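PDB 4W8V: CRISPR system Cmr subunit Cmr6 from Pyrococcus furiosus, which binds RNA as a subunit of the type III-B Cmr ribonucleoprotein complex, which it caps together with Cmr1, serving CRISPR-based antiviral defence. Local coordinates for residues 48-52 and 53-57; 128-132 and 133-137; 195-198 and 199-203; 224-228 and 229-233. All coordinates share one frame; numbering follows the deposited sequence.

Overall arrangement
The four contacts mark places where the RAMP-family chain changes course. Contact 1 starts helix 52-68, contacts 2 and 4 finish helices 122-133 and 212-228, and contact 3 carries the chain from the three-stranded sheet to the four-stranded one. Contacts 1 and 4 lie near the middle, their centres about 7 and 6 Å from the centre of the chain, and touch through Ile50 and Val231. Contacts 2 and 3 are farther out, on opposite sides of that centre, although contact 2 is well buried. Backbone hydrogen bonds dominate at the helix ends, and glycine is the exit residue in both contacts 2 and 4. Contact 3, between strands, relies on valine and proline packing.

Contact 1: residues 48-52 and 53-57; sequences PYIPG and SAIKG
The N-terminus of helix 52-68 is made here, with Pro51 as its N-cap and the first turn wound over it from Gly52 to Lys56. Pro51 has no polar side chain to cap the turn, but its carbonyl oxygen already serves the helix. Pro51 O accepts from Ile55 N at 3.1 Å, the donor lying in the carbonyl plane (N-H...O 155°), and more weakly from Ala54 N at 2.9 Å with a bent geometry of 122°. The next helical bond runs from Lys56 N to Gly52 O, 2.8 Å long. Proline is tolerated here: its ring holds phi near the value found, and the N-H it lacks is not one the helix's own bonds would use.

Apolar contacts line one side of the turn. With CG1 of Ile50 beside the backbone N (chi1 -62°), CG2 falls anti to it, and this methyl reaches CG1 of Ile55 at 3.9 Å, the two side chains meeting at about a right angle. Pro51 CD lies 4.4 Å from Ala54 CB, a small group 3.3 Å from Pro51 O.

Strand 143-149 flanks the turn: Ile50 pairs with Ala147 through the backbone, Asp146 OD1 accepts from Gly52 N, and both isoleucines rest on Ala147. The approach to the helix is therefore stitched to an edge strand, while Pro48 reaches back to strands 25-28 and 192-197.

Contact 2: residues 128-132 and 133-137; sequences ELIRI and FGTQK
Phe133 and Gly134 donate to the carbonyls of Leu129 and Ile130, in the last turn of helix 122-133, at a C-terminal glycine exit where Gly134 leaves the helix with positive phi. Phe133 N gives a nearly straight bond to Leu129 O (3.1 Å, 168°), and Gly134 N follows with a more bent one to Ile130 O (2.8 Å). The phi of Gly134, 85°, is a value glycine adopts readily because there is no CB to strike the preceding carbonyl. The carbonyl at the helix end is also served: Phe133 O receives the amine of Lys56, from helix 52-68, an arrangement consistent with a positive group meeting the negative end of the helix dipole.

Other polar groups find partners around the turn. Arg131 is shared between two acids, NE with Glu141 and NH2 with Asp211, and Glu128 bridges to Lys120 and Lys217. Thr135 OG1 accepts from Lys137 N at 3.3 Å and from Lys138 N, both bonds being weak.

The apolar side chains suit a buried end. Phe133, with CG beside its own N (chi1 -62°), runs alongside Ile132 and Leu129 and also packs on helix 52-68. Leu129 CD2 meets the ring edge in its plane, and Ile130 CG2 lies 4.0 Å from Thr135 CG2. Over one ring face, Ile132 CG2 makes a CH-pi contact 3.7 Å from the Phe133 centroid, almost on the normal.

Contact 3: residues 195-198 and 199-203; sequences LTVP and KDVPF
Val197 and Val201 hold the same rotamer, each with CG1 opposite its backbone N (chi1 171° and 173°), and this turns Val197 CG1 into the space beside Val201 CG2. The pair packs across the short connection between strand 192-197 of the three-stranded sheet and strand 202-209 of the four-stranded sheet. Their side chains meet at about a right angle, with Val197 CG1 3.6 Å from Val201 CG2 and 4.0 Å from Val201 CG1. Branched, compact valines suit the buried inner side of such a bend.

At the bend Asp200 has left-handed helical backbone angles (phi 65°), which an aspartate tolerates better than most residues, and its carboxylate, like the amine of Lys199, belongs to the exposed side. Pro198 follows directly after the strand, and its ring is laid obliquely across Val201, CG to CG2 at 4.0 Å.

The polar backbone is tied to strand 13-21 through Thr21, whose OG1 donates to Pro198 O and accepts from Val201 N, so that one hydroxyl spans the mouth of the turn. Close to that same carbonyl, Val201 CG2 comes to 3.3 Å from Pro198 O.

Contact 4: residues 224-228 and 229-233; sequences LALRD and LGVGA
Leu226 and Val231 meet across the C-cap of helix 212-228, where Gly230, with phi of 96°, turns the chain out of the helix. Leu226 has CG beside its backbone N (chi1 -61°), and its second torsion sets CD1 anti to CA, leaving CD2 to turn to Val231 CG1 at 3.8 Å. In Val231, CG1 stands beside the backbone N (chi1 -81°), which puts CG2 between that N and the carbonyl carbon, 4.2 Å from Leu226 CD2. Buried Val231 continues onto Leu25 and Leu242 of two different strands, a place for a short branched group.

Leu229, with the same first torsion as Leu226, directs its side chain to Val58 and Leu62 of helix 52-68. Small Ala225 fits against Thr59 there.

Toward helix 108-116, Arg227 NE donates to Asp228 OD1 at 3.1 Å, in the guanidinium plane but above that of the carboxylate; Arg227 NH2 adds a weak bond to Asp228 OD2 at 3.3 Å. These two atoms also pair with Glu112 and Arg108, respectively.

Ala225 O holds the last turn with two donors, both at 3.0 Å: Leu229 N from above the carbonyl plane and Gly230 N, five residues on, nearly in line with the C=O bond.

Contact 1: residues 48-52 and 53-57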
loop_
_atom_site.group_PDB
_atom_site.type_symbol
_atom_site.label_atom_id
_atom_site.label_comp_id
_atom_site.label_asym_id
_atom_site.label_seq_id
_atom_site.Cartn_x
_atom_site.Cartn_y
_atom_site.Cartn_z
ATOM N N PRO A 48 1.865 -16.636 4.257
ATOM C CA PRO A 48 0.682 -15.851 4.614
ATOM C C PRO A 48 0.254 -14.902 3.499
ATOM O O PRO A 48 0.956 -14.741 2.512
ATOM C CB PRO A 48 1.150 -15.086 5.851
ATOM C CG PRO A 48 2.612 -14.925 5.631
ATOM C CD PRO A 48 3.058 -16.186 5.005
ATOM N N TYR A 49 -0.908 -14.289 3.619
ATOM C CA TYR A 49 -1.304 -13.314 2.611
ATOM C C TYR A 49 -0.964 -11.899 3.036
ATOM O O TYR A 49 -0.519 -11.658 4.161
ATOM C CB TYR A 49 -2.804 -13.408 2.310
ATOM C CG TYR A 49 -3.714 -13.056 3.474
ATOM C CD1 TYR A 49 -4.284 -11.793 3.588
ATOM C CD2 TYR A 49 -4.028 -14.002 4.436
ATOM C CE1 TYR A 49 -5.136 -11.480 4.634
ATOM C CE2 TYR A 49 -4.887 -13.702 5.491
ATOM C CZ TYR A 49 -5.440 -12.445 5.584
ATOM O OH TYR A 49 -6.305 -12.170 6.629
ATOM N N ILE A 50 -1.166 -10.973 2.102
ATOM C CA ILE A 50 -1.015 -9.544 2.351
ATOM C C ILE A 50 -2.389 -8.922 2.441
ATOM O O ILE A 50 -3.122 -8.905 1.451
ATOM C CB ILE A 50 -0.231 -8.861 1.223
ATOM C CG1 ILE A 50 1.186 -9.441 1.120
ATOM C CG2 ILE A 50 -0.221 -7.361 1.428
ATOM C CD1 ILE A 50 1.651 -9.674 -0.317
ATOM N N PRO A 51 -2.745 -8.392 3.624
ATOM C CA PRO A 51 -4.063 -7.785 3.842
ATOM C C PRO A 51 -4.340 -6.630 2.883
ATOM O O PRO A 51 -3.476 -5.803 2.617
ATOM C CB PRO A 51 -3.990 -7.281 5.288
ATOM C CG PRO A 51 -2.866 -7.987 5.908
ATOM C CD PRO A 51 -1.899 -8.338 4.827
ATOM N N GLY A 52 -5.550 -6.579 2.362
ATOM C CA GLY A 52 -5.937 -5.513 1.455
ATOM C C GLY A 52 -5.894 -4.135 2.103
ATOM O O GLY A 52 -5.785 -3.118 1.417
ATOM N N SER A 53 -6.002 -4.099 3.428
ATOM C CA SER A 53 -5.901 -2.845 4.161
ATOM C C SER A 53 -4.462 -2.350 4.098
ATOM O O SER A 53 -4.216 -1.148 4.017
ATOM C CB SER A 53 -6.377 -3.010 5.615
ATOM O OG SER A 53 -5.520 -3.861 6.365
ATOM N N ALA A 54 -3.509 -3.274 4.105
ATOM C CA ALA A 54 -2.113 -2.899 3.916
ATOM C C ALA A 54 -1.848 -2.430 2.481
ATOM O O ALA A 54 -1.085 -1.493 2.270
ATOM C CB ALA A 54 -1.190 -4.047 4.275
ATOM N N ILE A 55 -2.476 -3.074 1.500
ATOM C CA ILE A 55 -2.345 -2.638 0.112
ATOM C C ILE A 55 -2.938 -1.237 -0.040
ATOM O O ILE A 55 -2.331 -0.363 -0.663
ATOM C CB ILE A 55 -3.020 -3.629 -0.854
ATOM C CG1 ILE A 55 -2.211 -4.927 -0.870
ATOM C CG2 ILE A 55 -3.109 -3.044 -2.277
ATOM C CD1 ILE A 55 -2.564 -5.856 -1.981
ATOM N N LYS A 56 -4.088 -1.011 0.590
ATOM C CA LYS A 56 -4.717 0.308 0.600
ATOM C C LYS A 56 -3.849 1.377 1.269
ATOM O O LYS A 56 -3.719 2.481 0.759
ATOM C CB LYS A 56 -6.060 0.229 1.318
ATOM C CG LYS A 56 -6.905 1.469 1.176
ATOM C CD LYS A 56 -8.213 1.336 1.924
ATOM C CE LYS A 56 -9.196 2.377 1.428
ATOM N NZ LYS A 56 -10.455 2.438 2.212
ATOM N N GLY A 57 -3.278 1.046 2.422
ATOM C CA GLY A 57 -2.419 1.958 3.154
ATOM C C GLY A 57 -1.204 2.438 2.389
ATOM O O GLY A 57 -0.985 3.646 2.245
#

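Contact 2: residues 128-132 and 133-137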
loop_
_atom_site.group_PDB
_atom_site.type_symbol
_atom_site.label_atom_id
_atom_site.label_comp_id
_atom_site.label_asym_id
_atom_site.label_seq_id
_atom_site.Cartn_x
_atom_site.Cartn_y
_atom_site.Cartn_z
ATOM N N GLU A 128 -11.380 11.955 -7.634
ATOM C CA GLU A 128 -11.251 10.546 -7.971
ATOM C C GLU A 128 -10.588 9.794 -6.825
ATOM O O GLU A 128 -10.914 8.635 -6.567
ATOM C CB GLU A 128 -10.467 10.368 -9.271
ATOM C CG GLU A 128 -11.221 10.842 -10.511
ATOM C CD GLU A 128 -10.754 10.165 -11.783
ATOM O OE1 GLU A 128 -9.618 10.437 -12.214
ATOM O OE2 GLU A 128 -11.520 9.353 -12.350
ATOM N N LEU A 129 -9.673 10.471 -6.132
ATOM C CA LEU A 129 -8.963 9.876 -5.003
ATOM C C LEU A 129 -9.863 9.816 -3.780
ATOM O O LEU A 129 -9.798 8.864 -3.005
ATOM C CB LEU A 129 -7.689 10.662 -4.672
ATOM C CG LEU A 129 -6.564 10.624 -5.702
ATOM C CD1 LEU A 129 -5.507 11.662 -5.392
ATOM C CD2 LEU A 129 -5.943 9.243 -5.753
ATOM N N ILE A 130 -10.689 10.844 -3.604
ATOM C CA ILE A 130 -11.742 10.799 -2.604
ATOM C C ILE A 130 -12.630 9.575 -2.858
ATOM O O ILE A 130 -12.968 8.846 -1.934
ATOM C CB ILE A 130 -12.584 12.092 -2.606
ATOM C CG1 ILE A 130 -11.787 13.241 -1.974
ATOM C CG2 ILE A 130 -13.878 11.895 -1.829
ATOM C CD1 ILE A 130 -12.458 14.596 -2.088
ATOM N N ARG A 131 -12.975 9.326 -4.113
ATOM C CA ARG A 131 -13.824 8.187 -4.432
ATOM C C ARG A 131 -13.114 6.841 -4.253
ATOM O O ARG A 131 -13.720 5.877 -3.797
ATOM C CB ARG A 131 -14.354 8.314 -5.860
ATOM C CG ARG A 131 -15.262 9.515 -6.058
ATOM C CD ARG A 131 -15.618 9.673 -7.513
ATOM N NE ARG A 131 -16.094 8.406 -8.046
ATOM C CZ ARG A 131 -15.946 8.022 -9.306
ATOM N NH1 ARG A 131 -15.335 8.814 -10.179
ATOM N NH2 ARG A 131 -16.411 6.839 -9.686
ATOM N N ILE A 132 -11.836 6.777 -4.612
ATOM C CA ILE A 132 -11.083 5.530 -4.523
ATOM C C ILE A 132 -10.917 5.057 -3.081
ATOM O O ILE A 132 -11.218 3.901 -2.764
ATOM C CB ILE A 132 -9.698 5.673 -5.185
ATOM C CG1 ILE A 132 -9.851 5.759 -6.706
ATOM C CG2 ILE A 132 -8.789 4.500 -4.827
ATOM C CD1 ILE A 132 -8.545 5.989 -7.444
ATOM N N PHE A 133 -10.469 5.962 -2.212
ATOM C CA PHE A 133 -10.086 5.617 -0.846
ATOM C C PHE A 133 -11.168 5.947 0.187
ATOM O O PHE A 133 -11.240 5.326 1.250
ATOM C CB PHE A 133 -8.787 6.339 -0.467
ATOM C CG PHE A 133 -7.612 5.954 -1.317
ATOM C CD1 PHE A 133 -6.991 4.725 -1.146
ATOM C CD2 PHE A 133 -7.124 6.817 -2.289
ATOM C CE1 PHE A 133 -5.909 4.360 -1.929
ATOM C CE2 PHE A 133 -6.039 6.449 -3.072
ATOM C CZ PHE A 133 -5.439 5.220 -2.890
ATOM N N GLY A 134 -12.006 6.925 -0.136
ATOM C CA GLY A 134 -13.013 7.401 0.789
ATOM C C GLY A 134 -12.422 8.447 1.704
ATOM O O GLY A 134 -11.227 8.708 1.666
ATOM N N THR A 135 -13.272 9.068 2.511
ATOM C CA THR A 135 -12.847 10.022 3.525
ATOM C C THR A 135 -13.636 9.791 4.805
ATOM O O THR A 135 -14.313 8.779 4.958
ATOM C CB THR A 135 -13.051 11.480 3.079
ATOM O OG1 THR A 135 -14.443 11.725 2.860
ATOM C CG2 THR A 135 -12.285 11.773 1.800
ATOM N N GLN A 136 -13.548 10.739 5.727
ATOM C CA GLN A 136 -14.293 10.638 6.970
ATOM C C GLN A 136 -15.796 10.726 6.723
ATOM O O GLN A 136 -16.583 10.147 7.469
ATOM C CB GLN A 136 -13.857 11.724 7.959
ATOM C CG GLN A 136 -12.696 11.323 8.862
ATOM C CD GLN A 136 -12.961 10.038 9.636
ATOM O OE1 GLN A 136 -14.110 9.678 9.913
ATOM N NE2 GLN A 136 -11.890 9.335 9.985
ATOM N N LYS A 137 -16.189 11.442 5.671
ATOM C CA LYS A 137 -17.603 11.666 5.373
ATOM C C LYS A 137 -18.109 10.824 4.205
ATOM O O LYS A 137 -19.318 10.664 4.025
ATOM C CB LYS A 137 -17.855 13.147 5.071
ATOM C CG LYS A 137 -17.697 14.074 6.257
ATOM C CD LYS A 137 -17.642 15.519 5.802
ATOM C CE LYS A 137 -17.536 16.464 6.979
ATOM N NZ LYS A 137 -16.907 17.752 6.579
#

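Contact 3: residues 195-198 and 199-203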
loop_
_atom_site.group_PDB
_atom_site.type_symbol
_atom_site.label_atom_id
_atom_site.label_comp_id
_atom_site.label_asym_id
_atom_site.label_seq_id
_atom_site.Cartn_x
_atom_site.Cartn_y
_atom_site.Cartn_z
ATOM N N LEU A 195 7.055 -14.075 9.505
ATOM C CA LEU A 195 7.542 -14.999 8.502
ATOM C C LEU A 195 8.183 -14.244 7.354
ATOM O O LEU A 195 7.597 -13.292 6.829
ATOM C CB LEU A 195 6.399 -15.875 7.973
ATOM C CG LEU A 195 5.848 -16.892 8.968
ATOM C CD1 LEU A 195 4.636 -17.617 8.368
ATOM C CD2 LEU A 195 6.942 -17.867 9.397
ATOM N N THR A 196 9.390 -14.647 6.975
ATOM C CA THR A 196 10.013 -14.079 5.780
ATOM C C THR A 196 9.786 -15.007 4.609
ATOM O O THR A 196 10.094 -16.190 4.679
ATOM C CB THR A 196 11.521 -13.832 5.960
ATOM O OG1 THR A 196 11.710 -12.878 7.007
ATOM C CG2 THR A 196 12.121 -13.286 4.677
ATOM N N VAL A 197 9.213 -14.445 3.550
ATOM C CA VAL A 197 8.805 -15.178 2.358
ATOM C C VAL A 197 9.856 -14.978 1.281
ATOM O O VAL A 197 10.280 -13.853 1.045
ATOM C CB VAL A 197 7.428 -14.699 1.855
ATOM C CG1 VAL A 197 7.085 -15.314 0.477
ATOM C CG2 VAL A 197 6.357 -15.012 2.886
ATOM N N PRO A 198 10.300 -16.075 0.629
ATOM C CA PRO A 198 11.413 -15.900 -0.312
ATOM C C PRO A 198 10.998 -15.183 -1.587
ATOM O O PRO A 198 9.818 -14.900 -1.786
ATOM C CB PRO A 198 11.862 -17.338 -0.613
ATOM C CG PRO A 198 10.712 -18.217 -0.218
ATOM C CD PRO A 198 9.988 -17.493 0.888
ATOM N N LYS A 199 11.965 -14.886 -2.446
ATOM C CA LYS A 199 11.671 -14.270 -3.733
ATOM C C LYS A 199 10.933 -15.253 -4.641
ATOM O O LYS A 199 11.013 -16.458 -4.441
ATOM C CB LYS A 199 12.954 -13.809 -4.428
ATOM C CG LYS A 199 13.907 -13.013 -3.580
ATOM C CD LYS A 199 15.200 -12.773 -4.332
ATOM C CE LYS A 199 16.144 -11.895 -3.541
ATOM N NZ LYS A 199 17.356 -11.605 -4.335
ATOM N N ASP A 200 10.229 -14.714 -5.631
ATOM C CA ASP A 200 9.537 -15.490 -6.661
ATOM C C ASP A 200 8.409 -16.344 -6.106
ATOM O O ASP A 200 8.186 -17.463 -6.549
ATOM C CB ASP A 200 10.520 -16.373 -7.429
ATOM C CG ASP A 200 11.512 -15.568 -8.221
ATOM O OD1 ASP A 200 11.094 -14.588 -8.877
ATOM O OD2 ASP A 200 12.711 -15.907 -8.177
ATOM N N VAL A 201 7.703 -15.797 -5.130
ATOM C CA VAL A 201 6.476 -16.400 -4.652
ATOM C C VAL A 201 5.325 -15.627 -5.289
ATOM O O VAL A 201 5.312 -14.400 -5.275
ATOM C CB VAL A 201 6.410 -16.380 -3.124
ATOM C CG1 VAL A 201 5.049 -16.848 -2.642
ATOM C CG2 VAL A 201 7.555 -17.244 -2.539
ATOM N N PRO A 202 4.389 -16.344 -5.917
ATOM C CA PRO A 202 3.323 -15.674 -6.664
ATOM C C PRO A 202 2.118 -15.280 -5.811
ATOM O O PRO A 202 1.646 -16.088 -5.010
ATOM C CB PRO A 202 2.922 -16.714 -7.704
ATOM C CG PRO A 202 3.307 -18.020 -7.118
ATOM C CD PRO A 202 4.472 -17.787 -6.220
ATOM N N PHE A 203 1.643 -14.046 -5.996
ATOM C CA PHE A 203 0.462 -13.534 -5.326
ATOM C C PHE A 203 -0.535 -13.033 -6.357
ATOM O O PHE A 203 -0.153 -12.466 -7.374
ATOM C CB PHE A 203 0.815 -12.388 -4.342
ATOM C CG PHE A 203 1.461 -12.858 -3.077
ATOM C CD1 PHE A 203 2.785 -13.252 -3.070
ATOM C CD2 PHE A 203 0.745 -12.912 -1.894
ATOM C CE1 PHE A 203 3.377 -13.706 -1.908
ATOM C CE2 PHE A 203 1.327 -13.359 -0.724
ATOM C CZ PHE A 203 2.639 -13.753 -0.726
#

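Contact 4: residues 224-228 and 229-233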
loop_
_atom_site.group_PDB
_atom_site.type_symbol
_atom_site.label_atom_id
_atom_site.label_comp_id
_atom_site.label_asym_id
_atom_site.label_seq_id
_atom_site.Cartn_x
_atom_site.Cartn_y
_atom_site.Cartn_z
ATOM N N LEU A 224 2.112 0.532 -8.824
ATOM C CA LEU A 224 3.149 1.506 -8.557
ATOM C C LEU A 224 3.654 1.357 -7.125
ATOM O O LEU A 224 4.855 1.318 -6.869
ATOM C CB LEU A 224 2.601 2.912 -8.812
ATOM C CG LEU A 224 3.507 4.134 -8.771
ATOM C CD1 LEU A 224 4.779 3.902 -9.574
ATOM C CD2 LEU A 224 2.720 5.309 -9.318
ATOM N N ALA A 225 2.728 1.229 -6.190
ATOM C CA ALA A 225 3.082 1.180 -4.773
ATOM C C ALA A 225 3.794 -0.127 -4.377
ATOM O O ALA A 225 4.693 -0.120 -3.536
ATOM C CB ALA A 225 1.817 1.399 -3.924
ATOM N N LEU A 226 3.432 -1.243 -5.007
ATOM C CA LEU A 226 4.049 -2.536 -4.671
ATOM C C LEU A 226 5.462 -2.659 -5.225
ATOM O O LEU A 226 6.302 -3.350 -4.658
ATOM C CB LEU A 226 3.198 -3.702 -5.189
ATOM C CG LEU A 226 1.765 -3.849 -4.650
ATOM C CD1 LEU A 226 1.064 -5.084 -5.281
ATOM C CD2 LEU A 226 1.704 -3.918 -3.135
ATOM N N ARG A 227 5.719 -2.009 -6.350
ATOM C CA ARG A 227 7.036 -2.051 -6.965
ATOM C C ARG A 227 7.999 -1.115 -6.244
ATOM O O ARG A 227 9.104 -1.507 -5.908
ATOM C CB ARG A 227 6.930 -1.664 -8.437
ATOM C CG ARG A 227 8.185 -1.853 -9.261
ATOM C CD ARG A 227 7.958 -1.309 -10.667
ATOM N NE ARG A 227 7.768 0.137 -10.652
ATOM C CZ ARG A 227 6.991 0.810 -11.497
ATOM N NH1 ARG A 227 6.311 0.170 -12.433
ATOM N NH2 ARG A 227 6.895 2.129 -11.402
ATOM N N ASP A 228 7.559 0.111 -5.968
ATOM C CA ASP A 228 8.479 1.142 -5.492
ATOM C C ASP A 228 8.465 1.410 -3.976
ATOM O O ASP A 228 9.448 1.904 -3.441
ATOM C CB ASP A 228 8.222 2.451 -6.256
ATOM C CG ASP A 228 8.553 2.329 -7.751
ATOM O OD1 ASP A 228 9.214 1.342 -8.147
ATOM O OD2 ASP A 228 8.164 3.221 -8.532
ATOM N N LEU A 229 7.391 1.069 -3.274
ATOM C CA LEU A 229 7.339 1.294 -1.825
ATOM C C LEU A 229 7.399 -0.012 -1.025
ATOM O O LEU A 229 8.136 -0.125 -0.058
ATOM C CB LEU A 229 6.079 2.075 -1.455
ATOM C CG LEU A 229 6.008 3.451 -2.132
ATOM C CD1 LEU A 229 4.768 4.231 -1.724
ATOM C CD2 LEU A 229 7.251 4.247 -1.806
ATOM N N GLY A 230 6.620 -1.006 -1.434
ATOM C CA GLY A 230 6.665 -2.286 -0.758
ATOM C C GLY A 230 5.593 -2.467 0.300
ATOM O O GLY A 230 5.051 -1.490 0.835
ATOM N N VAL A 231 5.285 -3.729 0.593
ATOM C CA VAL A 231 4.374 -4.079 1.675
ATOM C C VAL A 231 5.085 -4.985 2.661
ATOM O O VAL A 231 6.200 -5.461 2.402
ATOM C CB VAL A 231 3.113 -4.802 1.162
ATOM C CG1 VAL A 231 2.092 -3.813 0.620
ATOM C CG2 VAL A 231 3.505 -5.846 0.117
ATOM N N GLY A 232 4.432 -5.233 3.791
ATOM C CA GLY A 232 5.036 -6.015 4.849
ATOM C C GLY A 232 5.954 -5.120 5.652
ATOM O O GLY A 232 5.886 -3.892 5.545
ATOM N N ALA A 233 6.842 -5.740 6.423
ATOM C CA ALA A 233 7.729 -5.021 7.319
ATOM C C ALA A 233 9.119 -4.843 6.711
ATOM O O ALA A 233 9.461 -5.488 5.700
ATOM C CB ALA A 233 7.835 -5.751 8.636
#